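Local structure of putative sugar binding protein (Geobacillus stearothermophilus, 6GT9) at residues Q94-E98 with A99-P103; N135-A138 with G139-A142; A165-Q168 with Q169-R173; R197-A200 with A201-A204. The protein binds galactose and probably serves as the extracellular glucose/galactose receptor of a three-component sensing system for galactan utilization. All coordinates share one frame; numbering follows the deposited sequence.

Interaction 1. Residues Q94-E98 with A99-P103; sequences QGLTE and AEFVP
The Phe101 ring lies against Leu96: Leu96 CB sits over one face, 3.8 Å from the Phe101 ring centroid and 23° off the ring normal, a CH-pi contact made by the methylene rather than by the branched end. The same ring meets Thr97 differently, with OG1 of Thr97 near the ring plane at the edge, 3.3 Å from CD1 of Phe101. That hydroxyl donates a 2.7 Å hydrogen bond from Thr97 OG1 to Glu100 OE1, which is met on its anti side and 32° out of the carboxylate plane. Two features bring the partners together: Thr97 OG1 stands between its backbone N and carbonyl carbon (chi1 62°), and the Glu100 chain bends at chi2. The turn in which this happens leads from strand 90-93 of the parallel sheet into helix 98-110, as in the alpha/beta lobes of periplasmic binding proteins. Its backbone bonds are slack, Phe101 N reaching Thr97 O at 3.4 Å and Val102 N reaching Glu98 O at 3.5 Å, both weak. On the outer side Glu98 CG runs alongside Val102 CG2, 3.8 Å away. Further out, His76 packs edge-to-face with Phe101, and Leu77 and Leu80 of helix 73-85 also touch that ring. At the first position of the inverse gamma turn centred on Gly95, Gln94 enters the galactose pocket, where its NE2 is hydrogen-bonded to Asp119 and Glu38.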
ATOM      1  N   GLN A  94      -9.802  -2.176   0.041  1.00 20.35           N
ATOM      2  CA  GLN A  94      -9.026  -2.105   1.273  1.00 17.52           C
ATOM      3  C   GLN A  94      -9.970  -2.018   2.464  1.00 21.06           C
ATOM      4  O   GLN A  94     -11.041  -1.405   2.391  1.00 19.67           O
ATOM      5  CB  GLN A  94      -8.133  -0.873   1.282  1.00 14.92           C
ATOM      6  CG  GLN A  94      -6.985  -0.856   0.318  1.00 17.71           C
ATOM      7  CD  GLN A  94      -6.536   0.578   0.079  1.00 20.08           C
ATOM      8  OE1 GLN A  94      -7.323   1.390  -0.400  1.00 20.03           O
ATOM      9  NE2 GLN A  94      -5.288   0.905   0.455  1.00 18.05           N
ATOM     10  N   GLY A  95      -9.577  -2.644   3.565  1.00 23.03           N
ATOM     11  CA  GLY A  95     -10.190  -2.313   4.834  1.00 20.98           C
ATOM     12  C   GLY A  95      -9.397  -1.158   5.397  1.00 23.69           C
ATOM     13  O   GLY A  95      -8.574  -1.352   6.294  1.00 25.81           O
ATOM     14  N   LEU A  96      -9.615   0.046   4.850  1.00 26.62           N
ATOM     15  CA  LEU A  96      -8.632   1.123   4.982  1.00 23.96           C
ATOM     16  C   LEU A  96      -8.421   1.531   6.436  1.00 27.39           C
ATOM     17  O   LEU A  96      -7.285   1.799   6.855  1.00 25.66           O
ATOM     18  CB  LEU A  96      -9.061   2.320   4.141  1.00 23.72           C
ATOM     19  CG  LEU A  96      -7.988   3.341   3.779  1.00 24.29           C
ATOM     20  CD1 LEU A  96      -6.753   2.637   3.206  1.00 21.58           C
ATOM     21  CD2 LEU A  96      -8.571   4.318   2.772  1.00 27.75           C
ATOM     22  N   THR A  97      -9.499   1.608   7.216  1.00 28.26           N
ATOM     23  CA  THR A  97      -9.418   1.839   8.653  1.00 28.02           C
ATOM     24  C   THR A  97     -10.246   0.784   9.361  1.00 34.21           C
ATOM     25  O   THR A  97     -11.134   0.170   8.771  1.00 31.11           O
ATOM     26  CB  THR A  97      -9.931   3.220   9.063  1.00 30.24           C
ATOM     27  OG1 THR A  97     -11.325   3.331   8.716  1.00 30.06           O
ATOM     28  CG2 THR A  97      -9.136   4.315   8.376  1.00 32.40           C
ATOM     29  N   GLU A  98      -9.958   0.580  10.642  1.00 30.55           N
ATOM     30  CA  GLU A  98     -10.750  -0.374  11.401  1.00 33.48           C
ATOM     31  C   GLU A  98     -12.036   0.250  11.910  1.00 35.43           C
ATOM     32  O   GLU A  98     -13.074  -0.426  11.964  1.00 35.92           O
ATOM     33  CB  GLU A  98      -9.944  -0.932  12.578  1.00 33.68           C
ATOM     34  CG  GLU A  98     -10.667  -2.094  13.250  1.00 42.61           C
ATOM     35  CD  GLU A  98     -10.148  -2.420  14.631  1.00 43.42           C
ATOM     36  OE1 GLU A  98      -9.080  -3.065  14.718  1.00 47.85           O
ATOM     37  OE2 GLU A  98     -10.819  -2.049  15.621  1.00 47.83           O
ATOM     38  N   ALA A  99     -11.987   1.539  12.260  1.00 31.44           N
ATOM     39  CA  ALA A  99     -13.122   2.190  12.906  1.00 32.16           C
ATOM     40  C   ALA A  99     -14.271   2.428  11.934  1.00 32.97           C
ATOM     41  O   ALA A  99     -15.444   2.282  12.298  1.00 32.50           O
ATOM     42  CB  ALA A  99     -12.670   3.515  13.532  1.00 35.09           C
ATOM     43  N   GLU A 100     -13.958   2.829  10.735  1.00 27.72           N
ATOM     44  CA  GLU A 100     -14.988   3.086   9.794  1.00 32.21           C
ATOM     45  C   GLU A 100     -15.343   1.959   8.840  1.00 34.70           C
ATOM     46  O   GLU A 100     -16.494   1.838   8.478  1.00 30.63           O
ATOM     47  CB  GLU A 100     -14.648   4.319   8.967  1.00 31.24           C
ATOM     48  CG  GLU A 100     -14.655   5.601   9.771  1.00 31.95           C
ATOM     49  CD  GLU A 100     -13.278   6.127  10.048  1.00 36.23           C
ATOM     50  OE1 GLU A 100     -12.332   5.363  10.138  1.00 30.81           O
ATOM     51  OE2 GLU A 100     -13.160   7.334  10.151  1.00 42.24           O
ATOM     52  N   PHE A 101     -14.360   1.133   8.471  1.00 27.33           N
ATOM     53  CA  PHE A 101     -14.575   0.127   7.435  1.00 28.66           C
ATOM     54  C   PHE A 101     -15.125  -1.194   7.951  1.00 27.49           C
ATOM     55  O   PHE A 101     -15.811  -1.889   7.193  1.00 26.73           O
ATOM     56  CB  PHE A 101     -13.282  -0.125   6.654  1.00 24.65           C
ATOM     57  CG  PHE A 101     -13.033   0.889   5.576  1.00 26.55           C
ATOM     58  CD1 PHE A 101     -12.652   2.177   5.904  1.00 22.15           C
ATOM     59  CD2 PHE A 101     -13.207   0.560   4.235  1.00 24.47           C
ATOM     60  CE1 PHE A 101     -12.442   3.134   4.906  1.00 27.16           C
ATOM     61  CE2 PHE A 101     -13.001   1.506   3.237  1.00 23.21           C
ATOM     62  CZ  PHE A 101     -12.623   2.798   3.577  1.00 23.68           C
ATOM     63  N   VAL A 102     -14.859  -1.576   9.204  1.00 30.74           N
ATOM     64  CA  VAL A 102     -15.403  -2.838   9.721  1.00 27.05           C
ATOM     65  C   VAL A 102     -16.936  -2.834   9.734  1.00 32.00           C
ATOM     66  O   VAL A 102     -17.538  -3.743   9.149  1.00 29.50           O
ATOM     67  CB  VAL A 102     -14.798  -3.173  11.086  1.00 29.81           C
ATOM     68  CG1 VAL A 102     -15.592  -4.300  11.737  1.00 31.34           C
ATOM     69  CG2 VAL A 102     -13.329  -3.567  10.958  1.00 29.83           C
ATOM     70  N   PRO A 103     -17.608  -1.867  10.366  1.00 31.71           N
ATOM     71  CA  PRO A 103     -19.080  -1.877  10.306  1.00 32.34           C
ATOM     72  C   PRO A 103     -19.646  -1.826   8.894  1.00 32.86           C
ATOM     73  O   PRO A 103     -20.692  -2.437   8.646  1.00 30.85           O
ATOM     74  CB  PRO A 103     -19.476  -0.637  11.123  1.00 32.04           C
ATOM     75  CG  PRO A 103     -18.240   0.190  11.214  1.00 39.81           C
ATOM     76  CD  PRO A 103     -17.115  -0.783  11.234  1.00 36.65           C
TER

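Interaction 2. Residues N135-A138 with G139-A142; sequences NYYA and GFLA
Asn135 O accepts the amide of Gly139 at 3.2 Å between Asn135 O and Gly139 N, the first of four successive i to i+4 bonds that run through these two turns of helix. The Asn135 side chain leaves in another direction: OD1 accepts from Arg171 NH2 and ND2 donates to Asp119 O, which fixes both ends of the amide beside the sugar site. Tyr136 takes the next rung, 3.0 Å from Tyr136 O to Phe140 N, and its side chain lies beside that of Phe140, the two pointing the same way. The contact is loose, 4.2 Å from Tyr136 CE2 to Phe140 CD2, while the Tyr136 hydroxyl is bonded to Asp177 of helix 166-179. At Tyr137 the packing tightens. With CG anti to the backbone N (chi1 -177°), the ring is laid along the helix over Leu141, whose CG lies 3.9 Å from the Tyr137 ring centroid and 22° off the normal. The two methyls divide the ring, Leu141 CD1 at 3.4 Å from Tyr137 CE2 and Leu141 CD2 at 3.3 Å from Tyr137 OH. With CG and both methyls removed, an alanine in place of Leu141 would probably strip that face of the Tyr137 ring of its CH-pi partner and let the ring turn more freely. Ala138 closes the series, with 3.1 Å from Ala138 O to Ala142 N; both methyls touch Val265 of strand 263-266. The arrangement is that of an amphipathic alpha-helix in an alpha/beta sugar-binding lobe, small residues against the sheet, Tyr136 and Phe140 toward helix 166-179 and Tyr137 outward.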
ATOM      1  N   ASN A 135       1.390  -6.443   6.057  1.00 19.08           N
ATOM      2  CA  ASN A 135       1.903  -5.072   6.133  1.00 20.80           C
ATOM      3  C   ASN A 135       2.781  -4.842   7.362  1.00 20.12           C
ATOM      4  O   ASN A 135       3.779  -4.112   7.281  1.00 18.43           O
ATOM      5  CB  ASN A 135       0.736  -4.088   6.092  1.00 20.78           C
ATOM      6  CG  ASN A 135       0.162  -3.970   4.713  1.00 19.18           C
ATOM      7  OD1 ASN A 135       0.889  -3.636   3.766  1.00 17.29           O
ATOM      8  ND2 ASN A 135      -1.135  -4.266   4.565  1.00 19.15           N
ATOM      9  N   TYR A 136       2.418  -5.432   8.509  1.00 21.17           N
ATOM     10  CA  TYR A 136       3.284  -5.343   9.681  1.00 25.71           C
ATOM     11  C   TYR A 136       4.668  -5.878   9.358  1.00 22.66           C
ATOM     12  O   TYR A 136       5.688  -5.253   9.673  1.00 24.78           O
ATOM     13  CB  TYR A 136       2.702  -6.125  10.865  1.00 23.84           C
ATOM     14  CG  TYR A 136       3.669  -6.119  12.053  1.00 24.98           C
ATOM     15  CD1 TYR A 136       3.646  -5.085  12.980  1.00 29.52           C
ATOM     16  CD2 TYR A 136       4.624  -7.120  12.219  1.00 26.70           C
ATOM     17  CE1 TYR A 136       4.536  -5.052  14.056  1.00 28.71           C
ATOM     18  CE2 TYR A 136       5.525  -7.090  13.293  1.00 28.95           C
ATOM     19  CZ  TYR A 136       5.465  -6.055  14.209  1.00 27.31           C
ATOM     20  OH  TYR A 136       6.341  -5.996  15.278  1.00 28.30           O
ATOM     21  N   TYR A 137       4.716  -7.050   8.737  1.00 22.44           N
ATOM     22  CA  TYR A 137       5.990  -7.711   8.495  1.00 27.76           C
ATOM     23  C   TYR A 137       6.778  -7.017   7.395  1.00 25.33           C
ATOM     24  O   TYR A 137       8.014  -6.991   7.436  1.00 21.48           O
ATOM     25  CB  TYR A 137       5.743  -9.174   8.140  1.00 27.11           C
ATOM     26  CG  TYR A 137       7.020  -9.946   7.950  1.00 35.67           C
ATOM     27  CD1 TYR A 137       7.904 -10.134   9.007  1.00 30.82           C
ATOM     28  CD2 TYR A 137       7.374 -10.445   6.703  1.00 34.93           C
ATOM     29  CE1 TYR A 137       9.094 -10.827   8.839  1.00 40.49           C
ATOM     30  CE2 TYR A 137       8.569 -11.145   6.523  1.00 45.24           C
ATOM     31  CZ  TYR A 137       9.423 -11.330   7.598  1.00 35.98           C
ATOM     32  OH  TYR A 137      10.605 -12.026   7.445  1.00 56.04           O
ATOM     33  N   ALA A 138       6.081  -6.447   6.409  1.00 17.38           N
ATOM     34  CA  ALA A 138       6.734  -5.593   5.419  1.00 15.11           C
ATOM     35  C   ALA A 138       7.533  -4.481   6.093  1.00 18.57           C
ATOM     36  O   ALA A 138       8.688  -4.224   5.738  1.00 18.03           O
ATOM     37  CB  ALA A 138       5.686  -4.995   4.474  1.00 17.85           C
ATOM     38  N   GLY A 139       6.927  -3.806   7.072  1.00 18.51           N
ATOM     39  CA  GLY A 139       7.625  -2.718   7.744  1.00 20.41           C
ATOM     40  C   GLY A 139       8.762  -3.225   8.611  1.00 22.15           C
ATOM     41  O   GLY A 139       9.826  -2.603   8.689  1.00 22.87           O
ATOM     42  N   PHE A 140       8.553  -4.372   9.259  1.00 20.97           N
ATOM     43  CA  PHE A 140       9.604  -4.999  10.055  1.00 23.17           C
ATOM     44  C   PHE A 140      10.830  -5.306   9.202  1.00 20.60           C
ATOM     45  O   PHE A 140      11.967  -5.051   9.621  1.00 23.07           O
ATOM     46  CB  PHE A 140       9.047  -6.273  10.695  1.00 24.27           C
ATOM     47  CG  PHE A 140       9.906  -6.845  11.788  1.00 24.14           C
ATOM     48  CD1 PHE A 140      10.872  -7.790  11.501  1.00 23.96           C
ATOM     49  CD2 PHE A 140       9.712  -6.470  13.110  1.00 29.23           C
ATOM     50  CE1 PHE A 140      11.658  -8.342  12.522  1.00 28.38           C
ATOM     51  CE2 PHE A 140      10.499  -7.011  14.132  1.00 24.52           C
ATOM     52  CZ  PHE A 140      11.461  -7.951  13.834  1.00 23.87           C
ATOM     53  N   LEU A 141      10.616  -5.851   8.001  1.00 17.66           N
ATOM     54  CA  LEU A 141      11.717  -6.089   7.073  1.00 22.66           C
ATOM     55  C   LEU A 141      12.405  -4.791   6.681  1.00 23.74           C
ATOM     56  O   LEU A 141      13.635  -4.752   6.558  1.00 22.64           O
ATOM     57  CB  LEU A 141      11.220  -6.807   5.818  1.00 18.90           C
ATOM     58  CG  LEU A 141      10.735  -8.249   6.009  1.00 24.88           C
ATOM     59  CD1 LEU A 141      10.191  -8.816   4.685  1.00 25.99           C
ATOM     60  CD2 LEU A 141      11.846  -9.144   6.595  1.00 24.09           C
ATOM     61  N   ALA A 142      11.630  -3.732   6.432  1.00 20.72           N
ATOM     62  CA  ALA A 142      12.241  -2.439   6.142  1.00 20.83           C
ATOM     63  C   ALA A 142      13.084  -1.967   7.318  1.00 20.81           C
ATOM     64  O   ALA A 142      14.170  -1.402   7.127  1.00 21.60           O
ATOM     65  CB  ALA A 142      11.163  -1.403   5.798  1.00 20.37           C
TER

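Interaction 3. Residues A165-Q168 with Q169-R173; sequences AAHQ and QLRVR. With GAL (beta-D-galactopyranose), chain E.
His167 and Arg171 converge through different torsions: the imidazole folds in with CG between the backbone N and carbonyl carbon (chi1 59°), whereas Arg171 has CG anti to the carbonyl carbon (chi1 -64°) and its chain extended from there to NE. Both stand in the first two turns of helix 166-179, in the beta-alpha-beta unit of strands 154-160 and 185-192, and this helix start presents them to bound galactose, consistent with the interlobe ligand site of periplasmic binding proteins. Ring and guanidinium planes are 72° apart. His167 CD2 is placed over the guanidinium face, 3.8 Å from Arg171 NH2, while that nitrogen lies near the imidazole edge. Also at the ring edge, His167 NE2 donates to GAL O3 at 3.2 Å and weakly to GAL O4. Gln168 is the second-shell support. Its chain bends at chi2, setting NE2 over the centre of the His167 ring, 3.5 Å above the plane. Gln168 NE2 also comes within 3.4 Å of Arg171 NH1, but both are donors and no bond forms; Gln168 OE1 is held by Thr220 and Gly161. Arg171 NH1 has Thr220 O as a further acceptor, with Asn135 also accepting from NH2. The grip on the sugar is completed by a two-pronged bond, Arg171 NH2 to GAL O2 at 3.1 Å and Arg171 NH1 to GAL O1 at 2.9 Å.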
ATOM      1  N   ALA A 165      -4.676   5.235   8.032  1.00 27.38           N
ATOM      2  CA  ALA A 165      -4.808   4.029   7.218  1.00 24.49           C
ATOM      3  C   ALA A 165      -4.084   2.850   7.853  1.00 26.47           C
ATOM      4  O   ALA A 165      -2.929   2.953   8.283  1.00 20.71           O
ATOM      5  CB  ALA A 165      -4.268   4.256   5.810  1.00 27.96           C
ATOM      6  N   ALA A 166      -4.768   1.707   7.859  1.00 23.70           N
ATOM      7  CA  ALA A 166      -4.310   0.553   8.612  1.00 22.93           C
ATOM      8  C   ALA A 166      -2.991   0.008   8.078  1.00 19.45           C
ATOM      9  O   ALA A 166      -2.123  -0.379   8.864  1.00 24.48           O
ATOM     10  CB  ALA A 166      -5.399  -0.529   8.600  1.00 22.59           C
ATOM     11  N   HIS A 167      -2.814  -0.050   6.752  1.00 20.01           N
ATOM     12  CA  HIS A 167      -1.569  -0.612   6.222  1.00 21.66           C
ATOM     13  C   HIS A 167      -0.387   0.305   6.499  1.00 22.50           C
ATOM     14  O   HIS A 167       0.728  -0.167   6.750  1.00 20.80           O
ATOM     15  CB  HIS A 167      -1.677  -0.912   4.721  1.00 18.64           C
ATOM     16  CG  HIS A 167      -2.007   0.266   3.849  1.00 18.80           C
ATOM     17  ND1 HIS A 167      -2.794   1.321   4.261  1.00 20.48           N
ATOM     18  CD2 HIS A 167      -1.735   0.494   2.541  1.00 18.46           C
ATOM     19  CE1 HIS A 167      -2.961   2.168   3.257  1.00 20.81           C
ATOM     20  NE2 HIS A 167      -2.332   1.687   2.200  1.00 17.59           N
ATOM     21  N   GLN A 168      -0.623   1.615   6.470  1.00 19.88           N
ATOM     22  CA  GLN A 168       0.419   2.573   6.829  1.00 19.45           C
ATOM     23  C   GLN A 168       0.794   2.442   8.294  1.00 23.01           C
ATOM     24  O   GLN A 168       1.982   2.428   8.640  1.00 22.85           O
ATOM     25  CB  GLN A 168      -0.057   3.994   6.512  1.00 19.71           C
ATOM     26  CG  GLN A 168      -0.371   4.193   5.040  1.00 22.26           C
ATOM     27  CD  GLN A 168       0.832   3.895   4.165  1.00 23.54           C
ATOM     28  OE1 GLN A 168       1.765   4.694   4.091  1.00 19.96           O
ATOM     29  NE2 GLN A 168       0.829   2.729   3.517  1.00 21.51           N
ATOM     30  N   GLN A 169      -0.207   2.349   9.174  1.00 21.21           N
ATOM     31  CA  GLN A 169       0.083   2.173  10.596  1.00 22.68           C
ATOM     32  C   GLN A 169       0.908   0.919  10.831  1.00 25.04           C
ATOM     33  O   GLN A 169       1.871   0.932  11.614  1.00 22.71           O
ATOM     34  CB  GLN A 169      -1.219   2.111  11.394  1.00 28.53           C
ATOM     35  CG  GLN A 169      -1.929   3.448  11.575  1.00 25.57           C
ATOM     36  CD  GLN A 169      -3.332   3.275  12.148  1.00 31.13           C
ATOM     37  OE1 GLN A 169      -3.785   2.154  12.379  1.00 35.06           O
ATOM     38  NE2 GLN A 169      -4.024   4.381  12.366  1.00 33.58           N
ATOM     39  N   LEU A 170       0.561  -0.172  10.147  1.00 21.77           N
ATOM     40  CA  LEU A 170       1.263  -1.428  10.385  1.00 23.96           C
ATOM     41  C   LEU A 170       2.703  -1.376   9.876  1.00 21.48           C
ATOM     42  O   LEU A 170       3.605  -1.928  10.517  1.00 21.80           O
ATOM     43  CB  LEU A 170       0.491  -2.589   9.749  1.00 18.82           C
ATOM     44  CG  LEU A 170      -0.807  -3.022  10.442  1.00 26.23           C
ATOM     45  CD1 LEU A 170      -1.541  -4.064   9.589  1.00 25.79           C
ATOM     46  CD2 LEU A 170      -0.529  -3.603  11.819  1.00 25.40           C
ATOM     47  N   ARG A 171       2.942  -0.717   8.735  1.00 20.58           N
ATOM     48  CA  ARG A 171       4.302  -0.629   8.192  1.00 19.36           C
ATOM     49  C   ARG A 171       5.188   0.271   9.040  1.00 23.02           C
ATOM     50  O   ARG A 171       6.402   0.040   9.145  1.00 19.99           O
ATOM     51  CB  ARG A 171       4.273  -0.117   6.752  1.00 21.32           C
ATOM     52  CG  ARG A 171       3.569  -1.047   5.779  1.00 22.51           C
ATOM     53  CD  ARG A 171       3.263  -0.348   4.458  1.00 17.55           C
ATOM     54  NE  ARG A 171       2.385  -1.184   3.646  1.00 20.34           N
ATOM     55  CZ  ARG A 171       1.994  -0.912   2.406  1.00 21.29           C
ATOM     56  NH1 ARG A 171       2.390   0.205   1.800  1.00 14.03           N
ATOM     57  NH2 ARG A 171       1.176  -1.764   1.786  1.00 22.50           N
ATOM     58  N   VAL A 172       4.612   1.324   9.617  1.00 23.03           N
ATOM     59  CA  VAL A 172       5.356   2.132  10.576  1.00 22.49           C
ATOM     60  C   VAL A 172       5.654   1.319  11.827  1.00 24.34           C
ATOM     61  O   VAL A 172       6.792   1.285  12.316  1.00 23.74           O
ATOM     62  CB  VAL A 172       4.578   3.413  10.922  1.00 24.06           C
ATOM     63  CG1 VAL A 172       5.259   4.150  12.062  1.00 24.45           C
ATOM     64  CG2 VAL A 172       4.424   4.300   9.689  1.00 23.05           C
ATOM     65  N   ARG A 173       4.628   0.659  12.367  1.00 21.11           N
ATOM     66  CA  ARG A 173       4.776  -0.032  13.642  1.00 27.03           C
ATOM     67  C   ARG A 173       5.753  -1.198  13.539  1.00 29.04           C
ATOM     68  O   ARG A 173       6.542  -1.434  14.463  1.00 27.53           O
ATOM     69  CB  ARG A 173       3.406  -0.499  14.137  1.00 30.53           C
ATOM     70  CG  ARG A 173       3.438  -1.156  15.508  1.00 37.07           C
ATOM     71  CD  ARG A 173       3.966  -0.178  16.549  1.00 44.82           C
ATOM     72  NE  ARG A 173       4.453  -0.868  17.739  1.00 52.07           N
ATOM     73  CZ  ARG A 173       3.674  -1.271  18.739  1.00 57.21           C
ATOM     74  NH1 ARG A 173       2.363  -1.058  18.691  1.00 57.76           N
ATOM     75  NH2 ARG A 173       4.207  -1.900  19.781  1.00 57.92           N
TER
HETATM   76  C1  GAL E 401       1.297   1.451  -1.663  1.00 16.19           C
HETATM   77  C2  GAL E 401       0.059   0.952  -0.944  1.00 17.95           C
HETATM   78  C3  GAL E 401      -1.228   1.376  -1.674  1.00 17.31           C
HETATM   79  C4  GAL E 401      -1.255   2.885  -1.850  1.00 16.41           C
HETATM   80  C5  GAL E 401       0.032   3.370  -2.494  1.00 20.18           C
HETATM   81  C6  GAL E 401       0.136   4.897  -2.526  1.00 19.10           C
HETATM   82  O1  GAL E 401       2.453   1.065  -0.947  1.00 20.53           O
HETATM   83  O2  GAL E 401       0.062  -0.480  -0.853  1.00 16.36           O
HETATM   84  O3  GAL E 401      -2.340   1.058  -0.894  1.00 18.48           O
HETATM   85  O4  GAL E 401      -1.426   3.530  -0.584  1.00 18.15           O
HETATM   86  O5  GAL E 401       1.246   2.887  -1.790  1.00 19.67           O
HETATM   87  O6  GAL E 401       1.127   5.315  -3.440  1.00 20.40           O

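Interaction 4. Residues R197-A200 with A201-A204; sequences RVQA and AEKA. With SO4 (sulfate ion), chain F.
Ala200 and Ala204 are joined by a backbone hydrogen bond of 2.9 Å from Ala204 N to Ala200 O, on the close-packed flank of alpha-helix 197-210. Along that flank the small side chains of Ala201 and Ala204 touch Val231, and Ala200 touches Asp224, both of helix 224-235. The other flank is looser and partly solvent-facing. Glu202 is extended and crosses Val198 with its OE1 3.6 Å from Val198 CG1, and Gln199 lies alongside Lys203, pointing the same way, its OE1 held by His194. At the helix start a sulfate, probably from the crystallisation liquor, sits where the N-terminal amides point: Arg197 N donates to SO4 O2 at 2.7 Å and Val198 N to SO4 O3 at 2.9 Å. Arg197 also forms salt bridges from NH2 to Asp43 and from NE to Glu251, the former tying this helix to the start of helix 43-59. With the guanidinium gone, an alanine in place of Arg197 would probably leave Asp43 and Glu251 without their positive partner and the sulfate held mainly by backbone amides. The ion lies at the guanidinium edge, with Arg197 NH1 3.2 Å from SO4 O4.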
ATOM      1  N   ARG A 197       3.259  12.549  -4.719  1.00 24.34           N
ATOM      2  CA  ARG A 197       4.681  12.884  -4.799  1.00 25.95           C
ATOM      3  C   ARG A 197       4.944  14.256  -4.203  1.00 26.11           C
ATOM      4  O   ARG A 197       5.974  14.476  -3.551  1.00 23.68           O
ATOM      5  CB  ARG A 197       5.163  12.867  -6.249  1.00 25.57           C
ATOM      6  CG  ARG A 197       5.206  11.523  -6.898  1.00 27.62           C
ATOM      7  CD  ARG A 197       5.628  11.685  -8.335  1.00 29.10           C
ATOM      8  NE  ARG A 197       5.361  10.484  -9.116  1.00 31.14           N
ATOM      9  CZ  ARG A 197       4.146  10.108  -9.522  1.00 30.21           C
ATOM     10  NH1 ARG A 197       3.074  10.828  -9.208  1.00 25.32           N
ATOM     11  NH2 ARG A 197       4.004   9.004 -10.238  1.00 27.85           N
ATOM     12  N   VAL A 198       4.016  15.191  -4.409  1.00 28.68           N
ATOM     13  CA  VAL A 198       4.304  16.584  -4.087  1.00 25.33           C
ATOM     14  C   VAL A 198       4.267  16.818  -2.584  1.00 27.72           C
ATOM     15  O   VAL A 198       5.100  17.557  -2.043  1.00 24.21           O
ATOM     16  CB  VAL A 198       3.348  17.521  -4.845  1.00 31.68           C
ATOM     17  CG1 VAL A 198       3.391  18.924  -4.256  1.00 27.44           C
ATOM     18  CG2 VAL A 198       3.760  17.566  -6.306  1.00 35.78           C
ATOM     19  N   GLN A 199       3.336  16.179  -1.874  1.00 25.58           N
ATOM     20  CA  GLN A 199       3.347  16.354  -0.428  1.00 26.83           C
ATOM     21  C   GLN A 199       4.497  15.587   0.217  1.00 24.57           C
ATOM     22  O   GLN A 199       5.059  16.051   1.216  1.00 25.44           O
ATOM     23  CB  GLN A 199       2.012  15.942   0.178  1.00 26.15           C
ATOM     24  CG  GLN A 199       1.027  17.088   0.324  1.00 37.95           C
ATOM     25  CD  GLN A 199      -0.161  16.718   1.184  1.00 33.52           C
ATOM     26  OE1 GLN A 199      -0.023  16.485   2.391  1.00 44.04           O
ATOM     27  NE2 GLN A 199      -1.332  16.648   0.571  1.00 36.25           N
ATOM     28  N   ALA A 200       4.871  14.432  -0.336  1.00 21.49           N
ATOM     29  CA  ALA A 200       6.050  13.735   0.178  1.00 23.99           C
ATOM     30  C   ALA A 200       7.283  14.629   0.094  1.00 23.93           C
ATOM     31  O   ALA A 200       8.034  14.764   1.067  1.00 22.43           O
ATOM     32  CB  ALA A 200       6.269  12.423  -0.580  1.00 22.02           C
ATOM     33  N   ALA A 201       7.485  15.275  -1.062  1.00 21.40           N
ATOM     34  CA  ALA A 201       8.607  16.196  -1.229  1.00 28.06           C
ATOM     35  C   ALA A 201       8.504  17.396  -0.291  1.00 28.74           C
ATOM     36  O   ALA A 201       9.500  17.793   0.333  1.00 26.64           O
ATOM     37  CB  ALA A 201       8.691  16.671  -2.681  1.00 25.78           C
ATOM     38  N   GLU A 202       7.315  18.000  -0.190  1.00 24.66           N
ATOM     39  CA  GLU A 202       7.138  19.137   0.712  1.00 30.83           C
ATOM     40  C   GLU A 202       7.486  18.749   2.142  1.00 31.99           C
ATOM     41  O   GLU A 202       8.213  19.473   2.837  1.00 30.40           O
ATOM     42  CB  GLU A 202       5.701  19.670   0.633  1.00 24.78           C
ATOM     43  CG  GLU A 202       5.390  20.383  -0.681  1.00 32.90           C
ATOM     44  CD  GLU A 202       3.906  20.734  -0.863  1.00 38.95           C
ATOM     45  OE1 GLU A 202       3.604  21.540  -1.773  1.00 35.63           O
ATOM     46  OE2 GLU A 202       3.049  20.213  -0.111  1.00 30.01           O
ATOM     47  N   LYS A 203       6.989  17.597   2.592  1.00 28.50           N
ATOM     48  CA  LYS A 203       7.278  17.149   3.950  1.00 28.35           C
ATOM     49  C   LYS A 203       8.767  16.880   4.143  1.00 28.14           C
ATOM     50  O   LYS A 203       9.332  17.224   5.184  1.00 25.71           O
ATOM     51  CB  LYS A 203       6.452  15.905   4.276  1.00 33.11           C
ATOM     52  CG  LYS A 203       4.949  16.176   4.372  1.00 28.89           C
ATOM     53  CD  LYS A 203       4.668  17.274   5.398  1.00 34.42           C
ATOM     54  CE  LYS A 203       3.188  17.371   5.721  1.00 36.40           C
ATOM     55  NZ  LYS A 203       2.407  17.453   4.477  1.00 38.33           N
ATOM     56  N   ALA A 204       9.420  16.267   3.151  1.00 25.03           N
ATOM     57  CA  ALA A 204      10.852  16.005   3.270  1.00 23.23           C
ATOM     58  C   ALA A 204      11.623  17.297   3.469  1.00 25.63           C
ATOM     59  O   ALA A 204      12.525  17.366   4.312  1.00 25.14           O
ATOM     60  CB  ALA A 204      11.372  15.284   2.030  1.00 22.96           C
TER
HETATM   61  S   SO4 F 402       1.622  13.805  -7.483  1.00 35.62           S
HETATM   62  O1  SO4 F 402       0.265  14.099  -7.967  1.00 36.68           O
HETATM   63  O2  SO4 F 402       1.683  12.430  -6.957  1.00 32.53           O
HETATM   64  O3  SO4 F 402       1.974  14.753  -6.428  1.00 30.88           O
HETATM   65  O4  SO4 F 402       2.598  13.882  -8.565  1.00 33.90           O

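Overall arrangement
Interactions 1 and 3 meet at the sugar: Leu96 O probably bonds to Ala166 N and Leu96 packs on Ala165 and His167, joining a loop of one sheet's lobe to helix 166-179 of the other. Interaction 2 flanks 165-173 with centres about 9 Å apart, Asn135 serving as second shell. All four are partly buried, but interaction 4, which touches none of the others, has only two buried residues of eight, against four of eight in interactions 2 and 3 and five of ten in interaction 1. Chemistry follows place: aromatic CH-pi packing in interactions 1 and 2, directed polar bonds to galactose in interaction 3, and in interaction 4 anion binding by a helix start.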